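PDB 3KZG: arginine 3rd transport system periplasmic binding protein from Legionella pneumophila subsp. pneumophila str. Philadelphia 1, which probably captures arginine in the periplasm and hands it to an ABC-type amino-acid uptake system in the inner membrane. Local coordinates for residues A[14-19]-A[191-196]; A[32-37]-A[66-71]; A[57-62]-A[79-84]. One frame throughout, in Å; residues are numbered along the deposited sequence.

Interaction 1 (A[14-19]-A[191-196])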
ATOM      1  N   PRO A  14      12.444 -27.617  -8.541  1.00 19.82           N
ATOM      2  CA  PRO A  14      12.455 -26.487  -7.610  1.00 18.00           C
ATOM      3  C   PRO A  14      12.531 -25.205  -8.435  1.00 16.39           C
ATOM      4  O   PRO A  14      13.090 -25.204  -9.534  1.00 16.29           O
ATOM      5  CB  PRO A  14      13.715 -26.740  -6.780  1.00 19.20           C
ATOM      6  CG  PRO A  14      14.608 -27.503  -7.735  1.00 19.40           C
ATOM      7  CD  PRO A  14      13.637 -28.462  -8.366  1.00 19.69           C
ATOM      8  N   PRO A  15      11.989 -24.092  -7.915  1.00 14.09           N
ATOM      9  CA  PRO A  15      11.323 -23.959  -6.618  1.00 13.55           C
ATOM     10  C   PRO A  15       9.822 -24.251  -6.621  1.00 13.49           C
ATOM     11  O   PRO A  15       9.140 -23.927  -5.653  1.00 15.47           O
ATOM     12  CB  PRO A  15      11.598 -22.509  -6.257  1.00 12.53           C
ATOM     13  CG  PRO A  15      11.427 -21.843  -7.582  1.00 13.12           C
ATOM     14  CD  PRO A  15      12.178 -22.765  -8.533  1.00 14.93           C
ATOM     15  N   PHE A  16       9.311 -24.845  -7.699  1.00 14.20           N
ATOM     16  CA  PHE A  16       7.877 -25.151  -7.798  1.00 15.91           C
ATOM     17  C   PHE A  16       7.467 -26.343  -6.927  1.00 15.82           C
ATOM     18  O   PHE A  16       6.498 -26.272  -6.172  1.00 15.07           O
ATOM     19  CB  PHE A  16       7.503 -25.379  -9.265  1.00 16.34           C
ATOM     20  CG  PHE A  16       7.697 -24.164 -10.120  1.00 17.85           C
ATOM     21  CD1 PHE A  16       6.756 -23.139 -10.116  1.00 18.29           C
ATOM     22  CD2 PHE A  16       8.854 -24.008 -10.883  1.00 18.48           C
ATOM     23  CE1 PHE A  16       6.962 -21.971 -10.860  1.00 19.15           C
ATOM     24  CE2 PHE A  16       9.071 -22.846 -11.629  1.00 17.48           C
ATOM     25  CZ  PHE A  16       8.118 -21.825 -11.614  1.00 18.45           C
ATOM     26  N   GLU A  17       8.199 -27.442  -7.042  1.00 16.14           N
ATOM     27  CA  GLU A  17       7.942 -28.610  -6.208  1.00 17.24           C
ATOM     28  C   GLU A  17       9.104 -29.585  -6.263  1.00 17.07           C
ATOM     29  O   GLU A  17       9.824 -29.669  -7.254  1.00 17.12           O
ATOM     30  CB  GLU A  17       6.652 -29.344  -6.604  1.00 14.67           C
ATOM     31  CG  GLU A  17       6.653 -29.965  -7.982  1.00 15.22           C
ATOM     32  CD  GLU A  17       6.017 -29.064  -9.008  1.00 15.60           C
ATOM     33  OE1 GLU A  17       5.379 -28.078  -8.589  1.00 15.92           O
ATOM     34  OE2 GLU A  17       6.143 -29.342 -10.219  1.00 19.07           O
ATOM     35  N   VAL A  18       9.271 -30.315  -5.171  1.00 19.34           N
ATOM     36  CA  VAL A  18      10.313 -31.314  -5.046  1.00 22.15           C
ATOM     37  C   VAL A  18       9.753 -32.442  -4.186  1.00 22.14           C
ATOM     38  O   VAL A  18       9.240 -32.214  -3.088  1.00 21.81           O
ATOM     39  CB  VAL A  18      11.543 -30.741  -4.349  1.00 23.21           C
ATOM     40  CG1 VAL A  18      12.260 -29.741  -5.239  1.00 22.63           C
ATOM     41  CG2 VAL A  18      11.098 -30.074  -3.102  1.00 26.30           C
ATOM     42  N   TRP A  19       9.852 -33.656  -4.704  1.00 24.84           N
ATOM     43  CA  TRP A  19       9.373 -34.846  -4.012  1.00 26.36           C
ATOM     44  C   TRP A  19      10.570 -35.532  -3.342  1.00 25.90           C
ATOM     45  O   TRP A  19      11.576 -35.804  -3.999  1.00 24.94           O
ATOM     46  CB  TRP A  19       8.728 -35.775  -5.034  1.00 28.47           C
ATOM     47  CG  TRP A  19       8.325 -37.104  -4.507  1.00 32.45           C
ATOM     48  CD1 TRP A  19       7.303 -37.372  -3.645  1.00 32.01           C
ATOM     49  CD2 TRP A  19       8.915 -38.365  -4.843  1.00 33.93           C
ATOM     50  NE1 TRP A  19       7.215 -38.728  -3.428  1.00 33.24           N
ATOM     51  CE2 TRP A  19       8.192 -39.359  -4.148  1.00 34.24           C
ATOM     52  CE3 TRP A  19       9.984 -38.748  -5.665  1.00 35.55           C
ATOM     53  CZ2 TRP A  19       8.504 -40.721  -4.252  1.00 35.01           C
ATOM     54  CZ3 TRP A  19      10.293 -40.106  -5.768  1.00 37.29           C
ATOM     55  CH2 TRP A  19       9.552 -41.074  -5.062  1.00 36.31           C
ATOM     56  N   GLU A 191       0.823 -18.794 -21.954  1.00 18.37           N
ATOM     57  CA  GLU A 191      -0.026 -17.791 -21.328  1.00 18.17           C
ATOM     58  C   GLU A 191      -0.080 -17.878 -19.805  1.00 18.43           C
ATOM     59  O   GLU A 191      -1.100 -17.545 -19.196  1.00 18.73           O
ATOM     60  CB  GLU A 191      -1.439 -17.888 -21.915  1.00 17.65           C
ATOM     61  CG  GLU A 191      -1.460 -17.824 -23.435  1.00 17.08           C
ATOM     62  CD  GLU A 191      -2.864 -17.838 -24.018  1.00 19.33           C
ATOM     63  OE1 GLU A 191      -3.674 -16.963 -23.648  1.00 19.89           O
ATOM     64  OE2 GLU A 191      -3.155 -18.722 -24.853  1.00 19.78           O
ATOM     65  N   GLY A 192       1.018 -18.323 -19.196  1.00 17.25           N
ATOM     66  CA  GLY A 192       1.075 -18.410 -17.747  1.00 16.40           C
ATOM     67  C   GLY A 192       0.979 -19.804 -17.160  1.00 15.75           C
ATOM     68  O   GLY A 192       0.480 -20.714 -17.810  1.00 15.33           O
ATOM     69  N   TYR A 193       1.470 -19.968 -15.932  1.00 15.99           N
ATOM     70  CA  TYR A 193       1.410 -21.253 -15.246  1.00 15.98           C
ATOM     71  C   TYR A 193       0.017 -21.343 -14.654  1.00 15.90           C
ATOM     72  O   TYR A 193      -0.488 -20.380 -14.073  1.00 14.47           O
ATOM     73  CB  TYR A 193       2.467 -21.349 -14.133  1.00 16.85           C
ATOM     74  CG  TYR A 193       3.903 -21.271 -14.622  1.00 17.61           C
ATOM     75  CD1 TYR A 193       4.367 -22.128 -15.618  1.00 15.13           C
ATOM     76  CD2 TYR A 193       4.794 -20.332 -14.091  1.00 18.93           C
ATOM     77  CE1 TYR A 193       5.682 -22.050 -16.081  1.00 16.83           C
ATOM     78  CE2 TYR A 193       6.113 -20.248 -14.544  1.00 15.89           C
ATOM     79  CZ  TYR A 193       6.547 -21.110 -15.542  1.00 16.38           C
ATOM     80  OH  TYR A 193       7.840 -21.027 -16.009  1.00 16.32           O
ATOM     81  N   SER A 194      -0.607 -22.505 -14.797  1.00 16.54           N
ATOM     82  CA  SER A 194      -1.966 -22.677 -14.312  1.00 16.85           C
ATOM     83  C   SER A 194      -2.283 -24.084 -13.822  1.00 16.51           C
ATOM     84  O   SER A 194      -1.523 -25.025 -14.050  1.00 19.10           O
ATOM     85  CB  SER A 194      -2.940 -22.288 -15.429  1.00 16.14           C
ATOM     86  OG  SER A 194      -4.218 -22.855 -15.221  1.00 21.19           O
ATOM     87  N   ILE A 195      -3.412 -24.209 -13.137  1.00 16.43           N
ATOM     88  CA  ILE A 195      -3.875 -25.491 -12.623  1.00 15.97           C
ATOM     89  C   ILE A 195      -4.660 -26.137 -13.768  1.00 18.37           C
ATOM     90  O   ILE A 195      -5.585 -25.535 -14.315  1.00 17.47           O
ATOM     91  CB  ILE A 195      -4.756 -25.270 -11.378  1.00 18.30           C
ATOM     92  CG1 ILE A 195      -3.901 -24.632 -10.273  1.00 17.98           C
ATOM     93  CG2 ILE A 195      -5.344 -26.586 -10.888  1.00 17.63           C
ATOM     94  CD1 ILE A 195      -4.665 -24.294  -9.024  1.00 18.13           C
HETATM   95  N   MSE A 196      -4.274 -27.357 -14.132  1.00 18.83           N
HETATM   96  CA  MSE A 196      -4.887 -28.075 -15.244  1.00 19.21           C
HETATM   97  C   MSE A 196      -5.896 -29.136 -14.816  1.00 19.18           C
HETATM   98  O   MSE A 196      -5.772 -29.746 -13.757  1.00 17.45           O
HETATM   99  CB  MSE A 196      -3.775 -28.709 -16.074  1.00 23.99           C
HETATM  100  CG  MSE A 196      -4.154 -29.162 -17.464  1.00 28.68           C
HETATM  101 SE   MSE A 196      -2.548 -29.727 -18.379  1.00 39.79          SE
HETATM  102  CE  MSE A 196      -2.207 -31.356 -17.345  1.00 32.34           C
TER
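F16 and Y193 meet ring against ring, and this aromatic pair makes up the whole contact. It is a T-shaped (edge-to-face) stack: the edge of F16 is turned toward the face of Y193. The ring centroids lie 5.3 Å apart and the planes stand at 66°. The closest approach is F16 CZ to Y193 CE2, 3.9 Å. F16 CE1 follows at 4.2 Å from Y193 CE2. The backbones stay well apart, with 10.6 Å between F16 CA and Y193 CA, so the two rings span the distance. Both residues hold CG anti to their own carbonyl carbon, with chi1 at -63° in each. The two side chains cross at about a right angle. Only 74 Å² is buried between the segments, but both rings are buried in the protein.

No hydrogen bond joins the two segments. Polar links to nearby residues hold each one. P15, which follows a cis peptide bond, and F16 make backbone bonds to F29 and D30. On the other segment, G192 N bonds to S90 OG, and S194 OG bonds to the carbonyl O of S84.

Further packing comes from the second lobe: P14, P15 and F16 all touch helix 159-166. Within its own lobe Y193 packs on I72. Residues 191-196 follow the return of the chain from strand 180-188 to this lobe. A contact here, close to both that return and the facing lobe, fits the interlobe cleft of a two-lobed periplasmic binding protein.

Interaction 2 (A[32-37]-A[66-71])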
ATOM      1  N   ASP A  32       2.578 -25.024  -1.829  1.00 17.51           N
ATOM      2  CA  ASP A  32       1.974 -24.051  -0.929  1.00 16.24           C
ATOM      3  C   ASP A  32       0.738 -23.381  -1.538  1.00 16.08           C
ATOM      4  O   ASP A  32      -0.250 -23.138  -0.843  1.00 14.82           O
ATOM      5  CB  ASP A  32       2.987 -22.965  -0.528  1.00 18.75           C
ATOM      6  CG  ASP A  32       4.163 -23.505   0.290  1.00 21.80           C
ATOM      7  OD1 ASP A  32       4.033 -24.580   0.917  1.00 22.41           O
ATOM      8  OD2 ASP A  32       5.221 -22.836   0.316  1.00 22.85           O
ATOM      9  N   LEU A  33       0.789 -23.082  -2.830  1.00 15.41           N
ATOM     10  CA  LEU A  33      -0.350 -22.441  -3.482  1.00 15.71           C
ATOM     11  C   LEU A  33      -1.565 -23.361  -3.472  1.00 16.79           C
ATOM     12  O   LEU A  33      -2.629 -22.998  -2.969  1.00 14.68           O
ATOM     13  CB  LEU A  33      -0.010 -22.064  -4.924  1.00 14.62           C
ATOM     14  CG  LEU A  33      -1.170 -21.399  -5.666  1.00 14.97           C
ATOM     15  CD1 LEU A  33      -1.594 -20.136  -4.918  1.00 15.58           C
ATOM     16  CD2 LEU A  33      -0.764 -21.073  -7.081  1.00 15.94           C
HETATM   17  N   MSE A  34      -1.393 -24.551  -4.037  1.00 19.19           N
HETATM   18  CA  MSE A  34      -2.452 -25.556  -4.111  1.00 22.57           C
HETATM   19  C   MSE A  34      -3.010 -25.845  -2.718  1.00 22.46           C
HETATM   20  O   MSE A  34      -4.224 -25.935  -2.527  1.00 21.77           O
HETATM   21  CB  MSE A  34      -1.892 -26.842  -4.732  1.00 25.50           C
HETATM   22  CG  MSE A  34      -2.945 -27.855  -5.198  1.00 30.08           C
HETATM   23 SE   MSE A  34      -4.232 -27.082  -6.415  1.00 41.30          SE
HETATM   24  CE  MSE A  34      -3.276 -27.284  -8.085  1.00 37.01           C
ATOM     25  N   GLN A  35      -2.114 -25.984  -1.746  1.00 24.08           N
ATOM     26  CA  GLN A  35      -2.508 -26.251  -0.365  1.00 24.75           C
ATOM     27  C   GLN A  35      -3.494 -25.189   0.119  1.00 23.42           C
ATOM     28  O   GLN A  35      -4.544 -25.508   0.677  1.00 22.99           O
ATOM     29  CB  GLN A  35      -1.270 -26.248   0.535  1.00 27.79           C
ATOM     30  CG  GLN A  35      -1.526 -26.625   1.984  1.00 32.24           C
ATOM     31  CD  GLN A  35      -1.939 -28.078   2.150  1.00 36.29           C
ATOM     32  OE1 GLN A  35      -3.079 -28.451   1.863  1.00 38.80           O
ATOM     33  NE2 GLN A  35      -1.007 -28.910   2.605  1.00 34.56           N
ATOM     34  N   GLU A  36      -3.153 -23.926  -0.105  1.00 22.08           N
ATOM     35  CA  GLU A  36      -4.001 -22.811   0.309  1.00 22.11           C
ATOM     36  C   GLU A  36      -5.347 -22.790  -0.432  1.00 21.07           C
ATOM     37  O   GLU A  36      -6.386 -22.517   0.170  1.00 20.74           O
ATOM     38  CB  GLU A  36      -3.249 -21.495   0.092  1.00 24.59           C
ATOM     39  CG  GLU A  36      -4.016 -20.242   0.445  1.00 26.42           C
ATOM     40  CD  GLU A  36      -4.510 -20.231   1.873  1.00 30.34           C
ATOM     41  OE1 GLU A  36      -3.881 -20.890   2.726  1.00 30.08           O
ATOM     42  OE2 GLU A  36      -5.521 -19.547   2.143  1.00 31.08           O
ATOM     43  N   ILE A  37      -5.325 -23.077  -1.731  1.00 20.05           N
ATOM     44  CA  ILE A  37      -6.550 -23.100  -2.524  1.00 20.79           C
ATOM     45  C   ILE A  37      -7.522 -24.163  -1.996  1.00 23.00           C
ATOM     46  O   ILE A  37      -8.736 -23.943  -1.954  1.00 22.97           O
ATOM     47  CB  ILE A  37      -6.246 -23.383  -4.017  1.00 19.83           C
ATOM     48  CG1 ILE A  37      -5.505 -22.190  -4.631  1.00 17.30           C
ATOM     49  CG2 ILE A  37      -7.536 -23.660  -4.779  1.00 19.22           C
ATOM     50  CD1 ILE A  37      -5.086 -22.394  -6.064  1.00 14.74           C
ATOM     51  N   LEU A  66      -6.704 -32.862 -10.099  1.00 23.11           N
ATOM     52  CA  LEU A  66      -6.094 -31.683 -10.696  1.00 22.09           C
ATOM     53  C   LEU A  66      -4.590 -31.873 -10.831  1.00 21.02           C
ATOM     54  O   LEU A  66      -4.018 -32.804 -10.267  1.00 22.50           O
ATOM     55  CB  LEU A  66      -6.364 -30.463  -9.811  1.00 20.20           C
ATOM     56  CG  LEU A  66      -7.825 -30.094  -9.567  1.00 20.01           C
ATOM     57  CD1 LEU A  66      -7.919 -29.099  -8.424  1.00 21.90           C
ATOM     58  CD2 LEU A  66      -8.431 -29.528 -10.847  1.00 18.13           C
ATOM     59  N   VAL A  67      -3.961 -30.983 -11.591  1.00 20.44           N
ATOM     60  CA  VAL A  67      -2.519 -31.012 -11.778  1.00 18.38           C
ATOM     61  C   VAL A  67      -1.962 -29.596 -11.679  1.00 18.45           C
ATOM     62  O   VAL A  67      -2.523 -28.654 -12.240  1.00 15.14           O
ATOM     63  CB  VAL A  67      -2.123 -31.596 -13.151  1.00 17.41           C
ATOM     64  CG1 VAL A  67      -0.666 -31.277 -13.451  1.00 17.91           C
ATOM     65  CG2 VAL A  67      -2.331 -33.103 -13.151  1.00 18.18           C
ATOM     66  N   ILE A  68      -0.871 -29.465 -10.933  1.00 17.63           N
ATOM     67  CA  ILE A  68      -0.178 -28.196 -10.764  1.00 16.15           C
ATOM     68  C   ILE A  68       1.312 -28.522 -10.731  1.00 17.33           C
ATOM     69  O   ILE A  68       1.809 -29.147  -9.797  1.00 18.48           O
ATOM     70  CB  ILE A  68      -0.598 -27.466  -9.464  1.00 13.96           C
ATOM     71  CG1 ILE A  68       0.121 -26.115  -9.379  1.00 13.50           C
ATOM     72  CG2 ILE A  68      -0.315 -28.332  -8.236  1.00 16.85           C
ATOM     73  CD1 ILE A  68      -0.353 -25.230  -8.244  1.00  8.15           C
ATOM     74  N   ALA A  69       2.005 -28.122 -11.787  1.00 17.62           N
ATOM     75  CA  ALA A  69       3.430 -28.363 -11.915  1.00 17.00           C
ATOM     76  C   ALA A  69       3.934 -27.408 -12.977  1.00 16.88           C
ATOM     77  O   ALA A  69       4.207 -27.816 -14.109  1.00 19.54           O
ATOM     78  CB  ALA A  69       3.672 -29.799 -12.340  1.00 20.16           C
ATOM     79  N   SER A  70       4.047 -26.134 -12.606  1.00 16.05           N
ATOM     80  CA  SER A  70       4.488 -25.093 -13.526  1.00 16.57           C
ATOM     81  C   SER A  70       3.971 -25.420 -14.926  1.00 15.55           C
ATOM     82  O   SER A  70       4.719 -25.409 -15.896  1.00 15.53           O
ATOM     83  CB  SER A  70       6.025 -24.974 -13.520  1.00 17.65           C
ATOM     84  OG  SER A  70       6.666 -26.151 -13.980  1.00 16.72           O
HETATM   85  N   MSE A  71       2.676 -25.709 -15.018  1.00 17.22           N
HETATM   86  CA  MSE A  71       2.058 -26.052 -16.293  1.00 18.73           C
HETATM   87  C   MSE A  71       1.685 -24.838 -17.126  1.00 16.40           C
HETATM   88  O   MSE A  71       0.772 -24.092 -16.776  1.00 17.25           O
HETATM   89  CB  MSE A  71       0.804 -26.884 -16.062  1.00 22.55           C
HETATM   90  CG  MSE A  71       0.316 -27.556 -17.333  1.00 29.01           C
HETATM   91 SE   MSE A  71       1.682 -28.768 -17.993  1.00 39.90          SE
HETATM   92  CE  MSE A  71       1.569 -30.058 -16.552  1.00 28.06           C
TER
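M34, a selenomethionine on helix 29-40, meets I68 of segment 66-71. The two side chains reach toward each other, tip to tip. M34 CB starts the contact, 4.1 Å from I68 CG2 and 4.2 Å from I68 CD1. With chi1 at -165°, M34 CG is anti to the backbone N, and it lies 4.0 Å from I68 CG2. The chain then bends at chi2 (54°) and again at chi3 (85°), and the selenium lies beside I68. The terminal methyl is modelled too close to I68 for its exact position to be trusted. Its general place against I68 is all that can be said. L33, one residue earlier on the helix, adds a lighter touch: its CD2 is 4.3 Å from I68 CD1. All of this is apolar packing, with no hydrogen bond between the segments.

M34 and I68 both also pack on I7 of strand 4-13, and M34 touches I195. L33, I37 and L66 reach helix 202-217. V67 points away from M34 and packs on L55 and L59 of helix 55-60. Strand 66-67, parallel to strand 4-13, thus lies between helix 29-40 and helix 55-60, in the alpha/beta packing of this lobe.

Interaction 3 (A[57-62]-A[79-84])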
ATOM      1  N   PRO A  57      -1.180 -38.129 -18.861  1.00 30.21           N
ATOM      2  CA  PRO A  57      -2.034 -39.319 -18.877  1.00 30.41           C
ATOM      3  C   PRO A  57      -2.685 -39.569 -17.515  1.00 29.85           C
ATOM      4  O   PRO A  57      -3.827 -40.021 -17.442  1.00 29.83           O
ATOM      5  CB  PRO A  57      -1.070 -40.426 -19.296  1.00 31.42           C
ATOM      6  CG  PRO A  57       0.238 -39.957 -18.728  1.00 32.54           C
ATOM      7  CD  PRO A  57       0.228 -38.492 -19.096  1.00 30.83           C
ATOM      8  N   ALA A  58      -1.959 -39.258 -16.444  1.00 28.16           N
ATOM      9  CA  ALA A  58      -2.465 -39.438 -15.088  1.00 27.81           C
ATOM     10  C   ALA A  58      -3.751 -38.639 -14.868  1.00 27.79           C
ATOM     11  O   ALA A  58      -4.687 -39.112 -14.221  1.00 27.87           O
ATOM     12  CB  ALA A  58      -1.410 -39.008 -14.073  1.00 26.45           C
ATOM     13  N   LEU A  59      -3.791 -37.422 -15.399  1.00 27.31           N
ATOM     14  CA  LEU A  59      -4.977 -36.580 -15.258  1.00 26.36           C
ATOM     15  C   LEU A  59      -6.108 -37.126 -16.125  1.00 27.32           C
ATOM     16  O   LEU A  59      -7.254 -37.215 -15.685  1.00 25.96           O
ATOM     17  CB  LEU A  59      -4.669 -35.137 -15.670  1.00 23.07           C
ATOM     18  CG  LEU A  59      -5.857 -34.173 -15.631  1.00 21.79           C
ATOM     19  CD1 LEU A  59      -6.436 -34.116 -14.228  1.00 20.99           C
ATOM     20  CD2 LEU A  59      -5.407 -32.788 -16.078  1.00 23.92           C
ATOM     21  N   LYS A  60      -5.780 -37.492 -17.358  1.00 28.47           N
ATOM     22  CA  LYS A  60      -6.781 -38.025 -18.267  1.00 33.02           C
ATOM     23  C   LYS A  60      -7.423 -39.307 -17.738  1.00 33.52           C
ATOM     24  O   LYS A  60      -8.591 -39.571 -18.014  1.00 34.52           O
ATOM     25  CB  LYS A  60      -6.165 -38.286 -19.641  1.00 33.44           C
ATOM     26  CG  LYS A  60      -7.133 -38.900 -20.633  1.00 38.38           C
ATOM     27  CD  LYS A  60      -6.565 -38.924 -22.044  1.00 40.57           C
ATOM     28  CE  LYS A  60      -6.526 -37.528 -22.656  1.00 43.10           C
ATOM     29  NZ  LYS A  60      -5.616 -36.591 -21.933  1.00 46.21           N
ATOM     30  N   ASN A  61      -6.665 -40.093 -16.976  1.00 34.24           N
ATOM     31  CA  ASN A  61      -7.175 -41.346 -16.419  1.00 34.83           C
ATOM     32  C   ASN A  61      -7.837 -41.141 -15.057  1.00 35.05           C
ATOM     33  O   ASN A  61      -8.222 -42.104 -14.391  1.00 34.61           O
ATOM     34  CB  ASN A  61      -6.046 -42.381 -16.284  1.00 37.06           C
ATOM     35  CG  ASN A  61      -5.384 -42.713 -17.616  1.00 37.87           C
ATOM     36  OD1 ASN A  61      -6.051 -42.834 -18.643  1.00 38.98           O
ATOM     37  ND2 ASN A  61      -4.066 -42.880 -17.597  1.00 39.12           N
ATOM     38  N   ARG A  62      -7.966 -39.883 -14.647  1.00 32.94           N
ATOM     39  CA  ARG A  62      -8.585 -39.552 -13.373  1.00 30.94           C
ATOM     40  C   ARG A  62      -7.850 -40.120 -12.165  1.00 30.60           C
ATOM     41  O   ARG A  62      -8.460 -40.362 -11.118  1.00 30.85           O
ATOM     42  CB  ARG A  62     -10.047 -40.014 -13.353  1.00 32.46           C
ATOM     43  CG  ARG A  62     -11.037 -39.029 -13.987  1.00 31.82           C
ATOM     44  CD  ARG A  62     -10.762 -38.774 -15.470  1.00 29.64           C
ATOM     45  NE  ARG A  62     -11.784 -37.900 -16.044  1.00 27.92           N
ATOM     46  CZ  ARG A  62     -11.759 -37.417 -17.283  1.00 27.55           C
ATOM     47  NH1 ARG A  62     -10.761 -37.716 -18.100  1.00 27.29           N
ATOM     48  NH2 ARG A  62     -12.734 -36.625 -17.704  1.00 24.64           N
ATOM     49  N   LYS A  79      -6.465 -28.387 -26.045  1.00 34.34           N
ATOM     50  CA  LYS A  79      -7.253 -29.261 -26.909  1.00 35.97           C
ATOM     51  C   LYS A  79      -7.700 -30.518 -26.171  1.00 35.57           C
ATOM     52  O   LYS A  79      -8.597 -31.225 -26.623  1.00 36.03           O
ATOM     53  CB  LYS A  79      -6.440 -29.645 -28.150  1.00 37.68           C
ATOM     54  CG  LYS A  79      -6.017 -28.445 -28.980  1.00 39.76           C
ATOM     55  CD  LYS A  79      -5.251 -28.852 -30.226  1.00 41.43           C
ATOM     56  CE  LYS A  79      -4.866 -27.627 -31.036  1.00 42.36           C
ATOM     57  NZ  LYS A  79      -4.117 -27.980 -32.266  1.00 43.85           N
ATOM     58  N   HIS A  80      -7.081 -30.789 -25.027  1.00 35.42           N
ATOM     59  CA  HIS A  80      -7.424 -31.967 -24.238  1.00 35.63           C
ATOM     60  C   HIS A  80      -7.650 -31.633 -22.776  1.00 33.02           C
ATOM     61  O   HIS A  80      -8.167 -32.453 -22.018  1.00 33.85           O
ATOM     62  CB  HIS A  80      -6.314 -33.011 -24.359  1.00 39.84           C
ATOM     63  CG  HIS A  80      -6.155 -33.554 -25.742  1.00 44.70           C
ATOM     64  ND1 HIS A  80      -7.011 -34.495 -26.274  1.00 46.71           N
ATOM     65  CD2 HIS A  80      -5.280 -33.243 -26.728  1.00 46.78           C
ATOM     66  CE1 HIS A  80      -6.671 -34.737 -27.528  1.00 48.23           C
ATOM     67  NE2 HIS A  80      -5.624 -33.989 -27.829  1.00 48.01           N
ATOM     68  N   PHE A  81      -7.261 -30.426 -22.381  1.00 30.32           N
ATOM     69  CA  PHE A  81      -7.412 -29.999 -20.997  1.00 26.44           C
ATOM     70  C   PHE A  81      -7.877 -28.560 -20.875  1.00 24.38           C
ATOM     71  O   PHE A  81      -7.735 -27.759 -21.800  1.00 22.61           O
ATOM     72  CB  PHE A  81      -6.079 -30.111 -20.259  1.00 26.78           C
ATOM     73  CG  PHE A  81      -5.501 -31.490 -20.249  1.00 26.53           C
ATOM     74  CD1 PHE A  81      -6.039 -32.480 -19.434  1.00 25.78           C
ATOM     75  CD2 PHE A  81      -4.411 -31.800 -21.054  1.00 27.20           C
ATOM     76  CE1 PHE A  81      -5.495 -33.760 -19.421  1.00 26.76           C
ATOM     77  CE2 PHE A  81      -3.861 -33.077 -21.047  1.00 25.98           C
ATOM     78  CZ  PHE A  81      -4.404 -34.058 -20.230  1.00 25.94           C
ATOM     79  N   ILE A  82      -8.429 -28.240 -19.712  1.00 23.01           N
ATOM     80  CA  ILE A  82      -8.848 -26.883 -19.436  1.00 23.13           C
ATOM     81  C   ILE A  82      -7.932 -26.386 -18.327  1.00 21.96           C
ATOM     82  O   ILE A  82      -7.380 -27.181 -17.550  1.00 22.10           O
ATOM     83  CB  ILE A  82     -10.333 -26.789 -19.001  1.00 22.24           C
ATOM     84  CG1 ILE A  82     -10.595 -27.680 -17.784  1.00 23.79           C
ATOM     85  CG2 ILE A  82     -11.228 -27.171 -20.175  1.00 23.53           C
ATOM     86  CD1 ILE A  82     -12.002 -27.554 -17.227  1.00 21.33           C
ATOM     87  N   PHE A  83      -7.759 -25.070 -18.272  1.00 19.62           N
ATOM     88  CA  PHE A  83      -6.888 -24.450 -17.286  1.00 17.21           C
ATOM     89  C   PHE A  83      -7.623 -23.451 -16.401  1.00 16.57           C
ATOM     90  O   PHE A  83      -8.665 -22.913 -16.774  1.00 16.21           O
ATOM     91  CB  PHE A  83      -5.748 -23.730 -18.006  1.00 16.42           C
ATOM     92  CG  PHE A  83      -4.795 -24.653 -18.706  1.00 14.80           C
ATOM     93  CD1 PHE A  83      -3.754 -25.256 -18.009  1.00 16.44           C
ATOM     94  CD2 PHE A  83      -4.931 -24.913 -20.066  1.00 14.85           C
ATOM     95  CE1 PHE A  83      -2.854 -26.101 -18.661  1.00 17.81           C
ATOM     96  CE2 PHE A  83      -4.039 -25.755 -20.724  1.00 18.15           C
ATOM     97  CZ  PHE A  83      -2.997 -26.351 -20.019  1.00 17.43           C
ATOM     98  N   SER A  84      -7.075 -23.217 -15.218  1.00 13.37           N
ATOM     99  CA  SER A  84      -7.650 -22.248 -14.308  1.00 12.76           C
ATOM    100  C   SER A  84      -7.023 -20.936 -14.748  1.00 12.22           C
ATOM    101  O   SER A  84      -6.260 -20.896 -15.718  1.00 12.66           O
ATOM    102  CB  SER A  84      -7.205 -22.529 -12.878  1.00 12.61           C
ATOM    103  OG  SER A  84      -5.810 -22.309 -12.766  1.00 12.40           O
TER
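L59 and K60, in the last turn of helix 55-60, both touch the ring of F81. A Schellman motif ends this helix. R62, with positive phi, is its C-prime residue, and R62 N bonds to L59 O at 3.0 Å. F81 lies just before strand 82-83, which pairs antiparallel with strand 196-197.

The tight part is L59 on F81. Their side chains come from opposite directions. L59 CD2 lies 3.4 Å from F81 CD1 and 3.5 Å from F81 CE1, which is close for carbon atoms. L59 CG backs it up, 3.8 Å from F81 CE1. The leucine points CG anti to its backbone N (chi1 177°), which sends the branch toward the ring. Both residues are buried and both also pack on M196. The inner side of the contact is therefore apolar.

The loose part is on the exposed side, where K60 and H80 lie. The K60 chain is extended at first, then bends at chi3 and chi4; it crosses F81 at about a right angle. Its NZ approaches the ring obliquely, 3.3 Å from F81 CZ. H80 is set further back: its CB is 4.4 Å from K60 NZ. The lysine ammonium and the imidazole nitrogen ND1 do not touch. If H80 is charged, the two would probably disfavour each other slightly.

R62, at the helix end, is tied to its own segment and to D200. Its NH2 makes a salt bridge with D200. Its NH1 donates to the backbone carbonyl of K60: NH1 to K60 O is 2.9 Å, the N-H...O angle is 155°, and the acceptor lies nearly in the guanidinium plane.

The three contacts lie in one lobe and meet through residues 191-196. The centres of interactions 1 and 2 are about 7 Å apart; the centre of interaction 3 is about 15 Å and 14 Å from theirs. Backbone bonds probably join them: M196 N to V67 O and S194 N to M71 O, each 2.9 Å, tie interaction 1 to interaction 2. I195 O and S84 N, also 2.9 Å apart, tie it to interaction 3. M71 CG lies 3.7 Å from F83 CE1, linking interactions 2 and 3 directly. Interaction 1 probably borders the cleft between the lobes; interaction 3 is farthest from the chain centre.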